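Local coordinates for protein beta-Lactamase/D-Alanine Carboxypeptidase (Pseudomonas syringae pv. tomato, PDB 5EVI) that probably hydrolyses beta-lactam antibiotics to substituted beta-amino acids, as a member of the class C beta-lactamase family linked to antibiotic resistance, at residues R101-G106 with Y138-Q143; Y278-H283 with Q311-V316; A177-L182 with Y192-D197. All coordinates share one frame; numbering follows the deposited sequence.

Interaction 1 (R101-G106 with Y138-Q143)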
loop_
_atom_site.group_PDB
_atom_site.type_symbol
_atom_site.label_atom_id
_atom_site.label_comp_id
_atom_site.label_asym_id
_atom_site.label_seq_id
_atom_site.Cartn_x
_atom_site.Cartn_y
_atom_site.Cartn_z
ATOM N N ARG A 101 24.179 0.156 -13.916
ATOM C CA ARG A 101 25.183 -0.837 -14.346
ATOM C C ARG A 101 26.469 -0.650 -13.556
ATOM O O ARG A 101 26.828 0.473 -13.207
ATOM C CB ARG A 101 25.479 -0.763 -15.854
ATOM C CG ARG A 101 24.465 -1.487 -16.745
ATOM C CD ARG A 101 25.123 -2.287 -17.872
ATOM N NE ARG A 101 24.280 -2.350 -19.078
ATOM C CZ ARG A 101 24.415 -1.589 -20.172
ATOM N NH1 ARG A 101 25.377 -0.671 -20.286
ATOM N NH2 ARG A 101 23.575 -1.755 -21.190
ATOM N N ASP A 102 27.136 -1.762 -13.244
ATOM C CA ASP A 102 28.336 -1.746 -12.408
ATOM C C ASP A 102 28.149 -0.932 -11.117
ATOM O O ASP A 102 28.927 -0.030 -10.844
ATOM C CB ASP A 102 29.528 -1.209 -13.222
ATOM C CG ASP A 102 29.713 -1.940 -14.536
ATOM O OD1 ASP A 102 29.771 -3.189 -14.517
ATOM O OD2 ASP A 102 29.799 -1.265 -15.586
ATOM N N THR A 103 27.081 -1.211 -10.359
ATOM C CA THR A 103 26.906 -0.672 -8.995
ATOM C C THR A 103 26.579 -1.813 -8.037
ATOM O O THR A 103 26.237 -2.924 -8.468
ATOM C CB THR A 103 25.792 0.411 -8.900
ATOM O OG1 THR A 103 24.503 -0.165 -9.163
ATOM C CG2 THR A 103 26.050 1.547 -9.890
ATOM N N ARG A 104 26.680 -1.543 -6.742
ATOM C CA ARG A 104 26.338 -2.543 -5.735
ATOM C C ARG A 104 24.827 -2.805 -5.811
ATOM O O ARG A 104 24.426 -3.945 -6.019
ATOM C CB ARG A 104 26.778 -2.110 -4.335
ATOM C CG ARG A 104 28.301 -2.082 -4.188
ATOM C CD ARG A 104 28.785 -1.288 -2.983
ATOM N NE ARG A 104 30.060 -0.607 -3.269
ATOM C CZ ARG A 104 30.194 0.623 -3.776
ATOM N NH1 ARG A 104 29.140 1.406 -4.059
ATOM N NH2 ARG A 104 31.408 1.091 -3.983
ATOM N N LEU A 105 24.014 -1.750 -5.742
ATOM C CA LEU A 105 22.541 -1.925 -5.828
ATOM C C LEU A 105 22.135 -2.639 -7.111
ATOM O O LEU A 105 21.283 -3.517 -7.076
ATOM C CB LEU A 105 21.782 -0.596 -5.740
ATOM C CG LEU A 105 20.232 -0.690 -5.670
ATOM C CD1 LEU A 105 19.718 -1.666 -4.611
ATOM C CD2 LEU A 105 19.667 0.689 -5.388
ATOM N N GLY A 106 22.762 -2.262 -8.231
ATOM C CA GLY A 106 22.465 -2.817 -9.553
ATOM C C GLY A 106 22.590 -4.323 -9.716
ATOM O O GLY A 106 21.931 -4.904 -10.570
ATOM N N TYR A 138 22.746 9.030 -5.652
ATOM C CA TYR A 138 22.496 8.340 -4.373
ATOM C C TYR A 138 22.472 6.800 -4.490
ATOM O O TYR A 138 23.172 6.104 -3.742
ATOM C CB TYR A 138 21.206 8.883 -3.715
ATOM C CG TYR A 138 20.780 8.081 -2.511
ATOM C CD1 TYR A 138 21.530 8.118 -1.319
ATOM C CD2 TYR A 138 19.642 7.265 -2.560
ATOM C CE1 TYR A 138 21.146 7.357 -0.221
ATOM C CE2 TYR A 138 19.258 6.503 -1.464
ATOM C CZ TYR A 138 20.021 6.545 -0.305
ATOM O OH TYR A 138 19.642 5.794 0.783
ATOM N N PHE A 139 21.666 6.279 -5.423
ATOM C CA PHE A 139 21.618 4.844 -5.700
ATOM C C PHE A 139 22.949 4.324 -6.211
ATOM O O PHE A 139 23.289 3.206 -5.914
ATOM C CB PHE A 139 20.546 4.476 -6.719
ATOM C CG PHE A 139 19.142 4.605 -6.214
ATOM C CD1 PHE A 139 18.741 3.963 -5.039
ATOM C CD2 PHE A 139 18.207 5.332 -6.928
ATOM C CE1 PHE A 139 17.436 4.068 -4.563
ATOM C CE2 PHE A 139 16.895 5.429 -6.466
ATOM C CZ PHE A 139 16.514 4.794 -5.283
ATOM N N LYS A 140 23.671 5.129 -6.985
ATOM C CA LYS A 140 25.011 4.741 -7.446
ATOM C C LYS A 140 25.963 4.610 -6.264
ATOM O O LYS A 140 26.726 3.651 -6.190
ATOM C CB LYS A 140 25.558 5.754 -8.445
ATOM C CG LYS A 140 24.921 5.710 -9.825
ATOM C CD LYS A 140 25.640 6.709 -10.724
ATOM C CE LYS A 140 24.894 6.989 -12.007
ATOM N NZ LYS A 140 25.642 8.052 -12.731
ATOM N N ALA A 141 25.892 5.572 -5.337
ATOM C CA ALA A 141 26.769 5.625 -4.179
ATOM C C ALA A 141 26.302 4.763 -2.994
ATOM O O ALA A 141 26.942 4.778 -1.946
ATOM C CB ALA A 141 26.936 7.065 -3.722
ATOM N N TRP A 142 25.197 4.032 -3.142
ATOM C CA TRP A 142 24.695 3.208 -2.035
ATOM C C TRP A 142 25.564 1.991 -1.777
ATOM O O TRP A 142 25.999 1.336 -2.700
ATOM C CB TRP A 142 23.270 2.763 -2.347
ATOM C CG TRP A 142 22.617 1.835 -1.353
ATOM C CD1 TRP A 142 21.945 2.189 -0.231
ATOM C CD2 TRP A 142 22.523 0.413 -1.443
ATOM N NE1 TRP A 142 21.447 1.086 0.395
ATOM C CE2 TRP A 142 21.766 -0.023 -0.332
ATOM C CE3 TRP A 142 22.991 -0.540 -2.366
ATOM C CZ2 TRP A 142 21.491 -1.369 -0.089
ATOM C CZ3 TRP A 142 22.704 -1.868 -2.137
ATOM C CH2 TRP A 142 21.942 -2.276 -1.006
ATOM N N GLN A 143 25.800 1.698 -0.504
ATOM C CA GLN A 143 26.471 0.489 -0.072
ATOM C C GLN A 143 25.567 -0.265 0.914
ATOM O O GLN A 143 24.984 0.361 1.811
ATOM C CB GLN A 143 27.781 0.853 0.608
ATOM C CG GLN A 143 28.840 1.332 -0.359
ATOM C CD GLN A 143 30.203 1.412 0.286
ATOM O OE1 GLN A 143 31.036 0.509 0.124
ATOM N NE2 GLN A 143 30.430 2.481 1.048
HETATM O O HOH W 1 24.906 1.024 -5.042
#
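L105 is set between two aromatic side chains: its CB and one methyl meet W142, and the other methyl meets F139. L105 CB packs on the benzo ring, 3.6 Å from W142 CE3, and CD1 reaches over the face of the six-membered ring, 4.3 Å from its centroid, in a CH-pi contact; leucine and indole cross at about a right angle. The other methyl, CD2, turns to F139 and stands 3.4 Å from F139 CD1. CG of L105 is anti to the backbone N (chi1 -174°), which sends the fork out between the rings, where a forked aliphatic side chain can touch both at once.

On the outer side, R104 and Q143 run alongside each other in the same direction. CG of Q143 lies against one face of the guanidinium, whose plane is turned 56° from that of the amide. At the guanidinium edge, NH1 gives a weak hydrogen bond to the carbonyl O of W142 (3.4 Å), a loose grip that suits a long, exposed arginine. On another flank the methyl CG2 of T103 rests on K140, 4.2 Å from K140 CA.

Between the two segments sits a water that accepts from the amide N of L105 (3.0 Å) and lies close to the carbonyls of F139 and W142, so it joins the start of one helix to the end of another. T103 is the N-cap of helix 104-107: its OG1 accepts from G106 N at 2.9 Å and is also bonded to L100.

The contact thus sets this short helix against the C-terminal end of helix 132-140. L161 of helix 156-169 touches both L105 and F139, while the indole of W142 stacks with F121 and its NE1 bonds to the carbonyl of G120.

Interaction 2 (Y278-H283 with Q311-V316); sequences YPTPIH and QPTAWV
The phenol ring of Y278 and the indole of W315 lie next to each other, with Y278 CD2 coming within 4.0 Å of W315 CD1, obliquely to the indole. At the edge of the tyrosine ring, near its plane, lies the carbonyl O of W315. I282 CG2 also approaches the indole obliquely, and the isoleucine crosses the tryptophan at about a right angle, its CD1 3.9 Å from W315 CB. As a directly paired couple, Y278 and W315 put their side chains on the same face of the sheet. L287 of helix 284-290 touches the side chains of Y278, W315 and I282, so broad apolar surfaces suit this face; the polar NE1 of the indole is bonded to Y328.

The backbones form an antiparallel hydrogen-bonded pair. Y278 N donates to W315 O (2.9 Å), and W315 N returns a bond to Y278 O (3.0 Å). A314 CA adds a C-H...O contact to that same tyrosine oxygen; a small alanine fits so close to the neighbouring chain.

Farther out, exposed threonines take over. The methyl CG2 of T280 touches T313 O at 3.3 Å, and a water accepts from T280 N and lies 2.7 Å from T313 OG1.

P312 and T313 are the central residues of a type I turn, closed by A314 N bonding to Q311 O, that leads into strand 315-316. This strand is thereby added as the outermost one, beside 276-278, in a six-stranded antiparallel sheet of the class C beta-lactamase fold, with helix 284-290 over the side bearing Y278 and W315.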
loop_
_atom_site.group_PDB
_atom_site.type_symbol
_atom_site.label_atom_id
_atom_site.label_comp_id
_atom_site.label_asym_id
_atom_site.label_seq_id
_atom_site.Cartn_x
_atom_site.Cartn_y
_atom_site.Cartn_z
ATOM N N TYR A 278 -0.643 -12.614 7.384
ATOM C CA TYR A 278 -0.565 -13.403 8.607
ATOM C C TYR A 278 -1.388 -14.688 8.379
ATOM O O TYR A 278 -2.568 -14.618 8.055
ATOM C CB TYR A 278 -1.121 -12.579 9.768
ATOM C CG TYR A 278 -0.395 -11.283 9.955
ATOM C CD1 TYR A 278 0.647 -11.185 10.855
ATOM C CD2 TYR A 278 -0.744 -10.148 9.217
ATOM C CE1 TYR A 278 1.328 -10.012 11.034
ATOM C CE2 TYR A 278 -0.068 -8.961 9.382
ATOM C CZ TYR A 278 0.993 -8.909 10.287
ATOM O OH TYR A 278 1.689 -7.774 10.467
ATOM N N PRO A 279 -0.755 -15.863 8.539
ATOM C CA PRO A 279 -1.473 -17.101 8.269
ATOM C C PRO A 279 -2.417 -17.498 9.421
ATOM O O PRO A 279 -2.362 -16.944 10.528
ATOM C CB PRO A 279 -0.341 -18.113 8.092
ATOM C CG PRO A 279 0.709 -17.622 8.980
ATOM C CD PRO A 279 0.658 -16.123 8.881
ATOM N N THR A 280 -3.297 -18.450 9.143
ATOM C CA THR A 280 -4.260 -18.921 10.114
ATOM C C THR A 280 -3.511 -19.811 11.140
ATOM O O THR A 280 -2.468 -20.414 10.795
ATOM C CB THR A 280 -5.394 -19.717 9.433
ATOM O OG1 THR A 280 -4.838 -20.842 8.744
ATOM C CG2 THR A 280 -6.163 -18.856 8.432
ATOM N N PRO A 281 -3.978 -19.868 12.405
ATOM C CA PRO A 281 -5.054 -19.118 13.035
ATOM C C PRO A 281 -4.639 -17.666 13.180
ATOM O O PRO A 281 -3.517 -17.362 13.593
ATOM C CB PRO A 281 -5.196 -19.777 14.406
ATOM C CG PRO A 281 -3.839 -20.298 14.716
ATOM C CD PRO A 281 -3.328 -20.784 13.374
ATOM N N ILE A 282 -5.532 -16.777 12.789
ATOM C CA ILE A 282 -5.290 -15.363 12.850
ATOM C C ILE A 282 -5.650 -14.931 14.262
ATOM O O ILE A 282 -6.789 -15.157 14.695
ATOM C CB ILE A 282 -6.184 -14.629 11.814
ATOM C CG1 ILE A 282 -5.775 -15.006 10.381
ATOM C CG2 ILE A 282 -6.141 -13.122 12.013
ATOM C CD1 ILE A 282 -6.927 -14.924 9.394
ATOM N N HIS A 283 -4.700 -14.331 14.982
ATOM C CA HIS A 283 -4.979 -13.737 16.303
ATOM C C HIS A 283 -4.669 -12.253 16.279
ATOM O O HIS A 283 -3.680 -11.855 15.656
ATOM C CB HIS A 283 -4.116 -14.443 17.375
ATOM C CG HIS A 283 -4.579 -15.835 17.690
ATOM N ND1 HIS A 283 -5.628 -16.094 18.551
ATOM C CD2 HIS A 283 -4.172 -17.038 17.223
ATOM C CE1 HIS A 283 -5.831 -17.397 18.613
ATOM N NE2 HIS A 283 -4.952 -17.994 17.828
ATOM N N GLN A 311 -1.756 -17.146 -0.602
ATOM C CA GLN A 311 -2.455 -17.954 0.400
ATOM C C GLN A 311 -3.874 -17.458 0.647
ATOM O O GLN A 311 -4.050 -16.448 1.342
ATOM C CB GLN A 311 -1.651 -17.959 1.700
ATOM C CG GLN A 311 -0.292 -18.619 1.528
ATOM C CD GLN A 311 -0.419 -20.053 1.074
ATOM O OE1 GLN A 311 0.140 -20.447 0.049
ATOM N NE2 GLN A 311 -1.213 -20.832 1.800
ATOM N N PRO A 312 -4.883 -18.158 0.068
ATOM C CA PRO A 312 -6.278 -17.756 0.252
ATOM C C PRO A 312 -6.664 -17.517 1.703
ATOM O O PRO A 312 -7.377 -16.543 2.001
ATOM C CB PRO A 312 -7.048 -18.952 -0.321
ATOM C CG PRO A 312 -6.167 -19.483 -1.384
ATOM C CD PRO A 312 -4.796 -19.360 -0.789
ATOM N N THR A 313 -6.193 -18.377 2.612
ATOM C CA THR A 313 -6.639 -18.307 3.999
ATOM C C THR A 313 -5.997 -17.184 4.781
ATOM O O THR A 313 -6.510 -16.861 5.843
ATOM C CB THR A 313 -6.476 -19.652 4.750
ATOM O OG1 THR A 313 -5.086 -19.983 4.866
ATOM C CG2 THR A 313 -7.248 -20.785 4.027
ATOM N N ALA A 314 -4.901 -16.576 4.280
ATOM C CA ALA A 314 -4.165 -15.551 5.029
ATOM C C ALA A 314 -4.895 -14.218 5.149
ATOM O O ALA A 314 -5.632 -13.826 4.245
ATOM C CB ALA A 314 -2.797 -15.321 4.409
ATOM N N TRP A 315 -4.661 -13.517 6.254
ATOM C CA TRP A 315 -5.073 -12.100 6.412
ATOM C C TRP A 315 -3.996 -11.266 5.704
ATOM O O TRP A 315 -2.822 -11.286 6.101
ATOM C CB TRP A 315 -5.191 -11.753 7.887
ATOM C CG TRP A 315 -5.435 -10.317 8.297
ATOM C CD1 TRP A 315 -4.539 -9.296 8.315
ATOM C CD2 TRP A 315 -6.654 -9.782 8.829
ATOM N NE1 TRP A 315 -5.124 -8.151 8.805
ATOM C CE2 TRP A 315 -6.422 -8.420 9.127
ATOM C CE3 TRP A 315 -7.925 -10.313 9.042
ATOM C CZ2 TRP A 315 -7.419 -7.586 9.643
ATOM C CZ3 TRP A 315 -8.907 -9.489 9.562
ATOM C CH2 TRP A 315 -8.652 -8.155 9.852
ATOM N N VAL A 316 -4.397 -10.614 4.608
ATOM C CA VAL A 316 -3.532 -9.735 3.850
ATOM C C VAL A 316 -3.839 -8.291 4.244
ATOM O O VAL A 316 -4.976 -7.949 4.369
ATOM C CB VAL A 316 -3.716 -9.978 2.348
ATOM C CG1 VAL A 316 -2.788 -9.079 1.546
ATOM C CG2 VAL A 316 -3.482 -11.449 2.019
HETATM O O HOH W 2 -2.855 -19.142 6.216
#

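Interaction 3 (A177-L182 with Y192-D197)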
loop_
_atom_site.group_PDB
_atom_site.type_symbol
_atom_site.label_atom_id
_atom_site.label_comp_id
_atom_site.label_asym_id
_atom_site.label_seq_id
_atom_site.Cartn_x
_atom_site.Cartn_y
_atom_site.Cartn_z
ATOM N N ALA A 177 1.818 5.574 -16.502
ATOM C CA ALA A 177 1.638 4.140 -16.312
ATOM C C ALA A 177 0.543 3.826 -15.264
ATOM O O ALA A 177 -0.226 2.884 -15.424
ATOM C CB ALA A 177 2.955 3.465 -15.935
HETATM N N MSE A 178 0.465 4.630 -14.216
HETATM C CA MSE A 178 -0.572 4.437 -13.182
HETATM C C MSE A 178 -1.909 4.961 -13.667
HETATM O O MSE A 178 -2.897 4.213 -13.733
HETATM C CB MSE A 178 -0.163 5.151 -11.876
HETATM C CG MSE A 178 1.136 4.631 -11.274
HETATM SE SE MSE A 178 0.870 2.975 -10.255
HETATM C CE MSE A 178 0.341 4.014 -8.664
ATOM N N GLN A 179 -1.962 6.228 -14.045
ATOM C CA GLN A 179 -3.262 6.879 -14.287
ATOM C C GLN A 179 -3.903 6.580 -15.646
ATOM O O GLN A 179 -5.110 6.599 -15.732
ATOM C CB GLN A 179 -3.208 8.396 -14.040
ATOM C CG GLN A 179 -3.116 8.734 -12.567
ATOM C CD GLN A 179 -3.355 10.206 -12.243
ATOM O OE1 GLN A 179 -2.579 10.794 -11.516
ATOM N NE2 GLN A 179 -4.422 10.801 -12.787
ATOM N N GLN A 180 -3.118 6.308 -16.686
ATOM C CA GLN A 180 -3.693 6.015 -18.007
ATOM C C GLN A 180 -3.688 4.526 -18.364
ATOM O O GLN A 180 -4.342 4.145 -19.339
ATOM C CB GLN A 180 -2.994 6.814 -19.113
ATOM C CG GLN A 180 -2.699 8.274 -18.798
ATOM C CD GLN A 180 -3.894 9.180 -18.942
ATOM O OE1 GLN A 180 -4.425 9.681 -17.955
ATOM N NE2 GLN A 180 -4.307 9.426 -20.189
ATOM N N ARG A 181 -2.947 3.687 -17.618
ATOM C CA ARG A 181 -2.952 2.233 -17.859
ATOM C C ARG A 181 -3.475 1.401 -16.685
ATOM O O ARG A 181 -4.534 0.778 -16.824
ATOM C CB ARG A 181 -1.576 1.754 -18.346
ATOM C CG ARG A 181 -1.073 2.480 -19.605
ATOM C CD ARG A 181 -1.994 2.294 -20.808
ATOM N NE ARG A 181 -1.453 3.001 -21.982
ATOM C CZ ARG A 181 -1.267 2.482 -23.197
ATOM N NH1 ARG A 181 -1.616 1.229 -23.490
ATOM N NH2 ARG A 181 -0.746 3.247 -24.158
ATOM N N LEU A 182 -2.789 1.412 -15.536
ATOM C CA LEU A 182 -3.120 0.493 -14.430
ATOM C C LEU A 182 -4.491 0.780 -13.847
ATOM O O LEU A 182 -5.313 -0.121 -13.802
ATOM C CB LEU A 182 -2.104 0.489 -13.267
ATOM C CG LEU A 182 -2.353 -0.618 -12.182
ATOM C CD1 LEU A 182 -2.632 -2.006 -12.744
ATOM C CD2 LEU A 182 -1.152 -0.724 -11.256
ATOM N N TYR A 192 -6.048 8.391 -8.129
ATOM C CA TYR A 192 -5.171 9.418 -8.719
ATOM C C TYR A 192 -3.832 9.491 -8.012
ATOM O O TYR A 192 -3.776 9.371 -6.800
ATOM C CB TYR A 192 -5.814 10.797 -8.548
ATOM C CG TYR A 192 -7.149 10.898 -9.190
ATOM C CD1 TYR A 192 -7.259 10.824 -10.578
ATOM C CD2 TYR A 192 -8.314 11.022 -8.433
ATOM C CE1 TYR A 192 -8.468 10.893 -11.207
ATOM C CE2 TYR A 192 -9.559 11.094 -9.061
ATOM C CZ TYR A 192 -9.616 11.032 -10.454
ATOM O OH TYR A 192 -10.813 11.077 -11.106
ATOM N N VAL A 193 -2.761 9.718 -8.761
ATOM C CA VAL A 193 -1.577 10.338 -8.175
ATOM C C VAL A 193 -1.834 11.859 -8.199
ATOM O O VAL A 193 -1.778 12.516 -7.143
ATOM C CB VAL A 193 -0.267 9.879 -8.854
ATOM C CG1 VAL A 193 0.930 10.751 -8.437
ATOM C CG2 VAL A 193 0.011 8.431 -8.477
ATOM N N ASN A 194 -2.161 12.389 -9.382
ATOM C CA ASN A 194 -2.491 13.812 -9.590
ATOM C C ASN A 194 -3.984 14.049 -9.761
ATOM O O ASN A 194 -4.590 13.649 -10.770
ATOM C CB ASN A 194 -1.755 14.352 -10.816
ATOM C CG ASN A 194 -0.258 14.384 -10.628
ATOM O OD1 ASN A 194 0.270 15.237 -9.915
ATOM N ND2 ASN A 194 0.443 13.450 -11.261
ATOM N N VAL A 195 -4.573 14.721 -8.786
ATOM C CA VAL A 195 -6.004 14.947 -8.736
ATOM C C VAL A 195 -6.336 16.108 -9.693
ATOM O O VAL A 195 -5.848 17.206 -9.478
ATOM C CB VAL A 195 -6.460 15.307 -7.303
ATOM C CG1 VAL A 195 -7.950 15.596 -7.264
ATOM C CG2 VAL A 195 -6.116 14.181 -6.338
ATOM N N PRO A 196 -7.157 15.867 -10.733
ATOM C CA PRO A 196 -7.500 16.947 -11.671
ATOM C C PRO A 196 -8.490 17.951 -11.073
ATOM O O PRO A 196 -9.084 17.689 -10.021
ATOM C CB PRO A 196 -8.124 16.203 -12.850
ATOM C CG PRO A 196 -8.696 14.960 -12.267
ATOM C CD PRO A 196 -7.866 14.611 -11.059
ATOM N N ASP A 197 -8.670 19.081 -11.759
ATOM C CA ASP A 197 -9.368 20.255 -11.194
ATOM C C ASP A 197 -10.780 19.969 -10.676
ATOM O O ASP A 197 -11.082 20.237 -9.515
ATOM C CB ASP A 197 -9.396 21.414 -12.208
ATOM C CG ASP A 197 -8.036 22.109 -12.356
ATOM O OD1 ASP A 197 -7.104 21.820 -11.568
ATOM O OD2 ASP A 197 -7.893 22.960 -13.265
#
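Q179 reaches from its helix to the backbone of V193 and N194, and its amide carries the tight part of the contact. OE1 takes two N-H groups: a nearly straight bond from N194 N (2.7 Å, 168° at the hydrogen) and a weak, more bent one from V193 N (3.0 Å). On the other side of the amide, NE2 gives a weak bond to N194 O at 3.5 Å. The amide therefore both accepts from and donates to N194, as a neighbouring strand's peptide would, and being gripped at both ends it is restrained in its rotation. Beyond CG the chain is extended (chi2 -168°), giving glutamine the length to bridge from helix to loop.

The same NE2 lies at the edge of the Y192 ring, in its plane, 3.6 Å from CD1; amide and ring planes are 70° apart. Over one face of that ring, offset toward the rim, sits CD of P196 from farther along the same loop, so proline and glutamine approach the tyrosine from different directions.

Looser packing surrounds this polar centre. On the buried flank, M178, a selenomethionine, brings M178 CE to only 4.4 Å from V193 CG2, a light contact between apolar ends where a flexible, unbranched side chain is apt. Toward solvent, N194 adds little beyond its backbone: its CB stands 3.7 Å from Q179 OE1, and an exposed asparagine suits that rim.

Helix 174-186 makes a wider pi-type turn here, with L182 N bonded to A177 O. Its inner side packs on helix 70-83, through M178 on F73 and L182 on W80. The loop that leaves strand 191-192 is tied on to K229, which bonds to the backbone of Y192 and, through NZ, to V193 O.

Overall arrangement
All three contacts are separate within one beta-lactamase fold, their centres 30 Å or more apart, and they share no helix or strand. Interaction 3 is the buried one, whereas interactions 1 and 2 are each part buried and part exposed. Different elements meet in each: two helix ends in 101-106 with 138-143, two short strands and their loops in interaction 2, and a helix with a loop in interaction 3. Chemistry follows place. Interaction 1 combines aliphatic-to-aromatic packing with an exposed arginine-glutamine pair and a bridging water, paired backbone bonds carry interaction 2, and a side-chain amide substitutes for such pairing in interaction 3. Interactions 2 and 3 lie on opposite sides of the chain's centre.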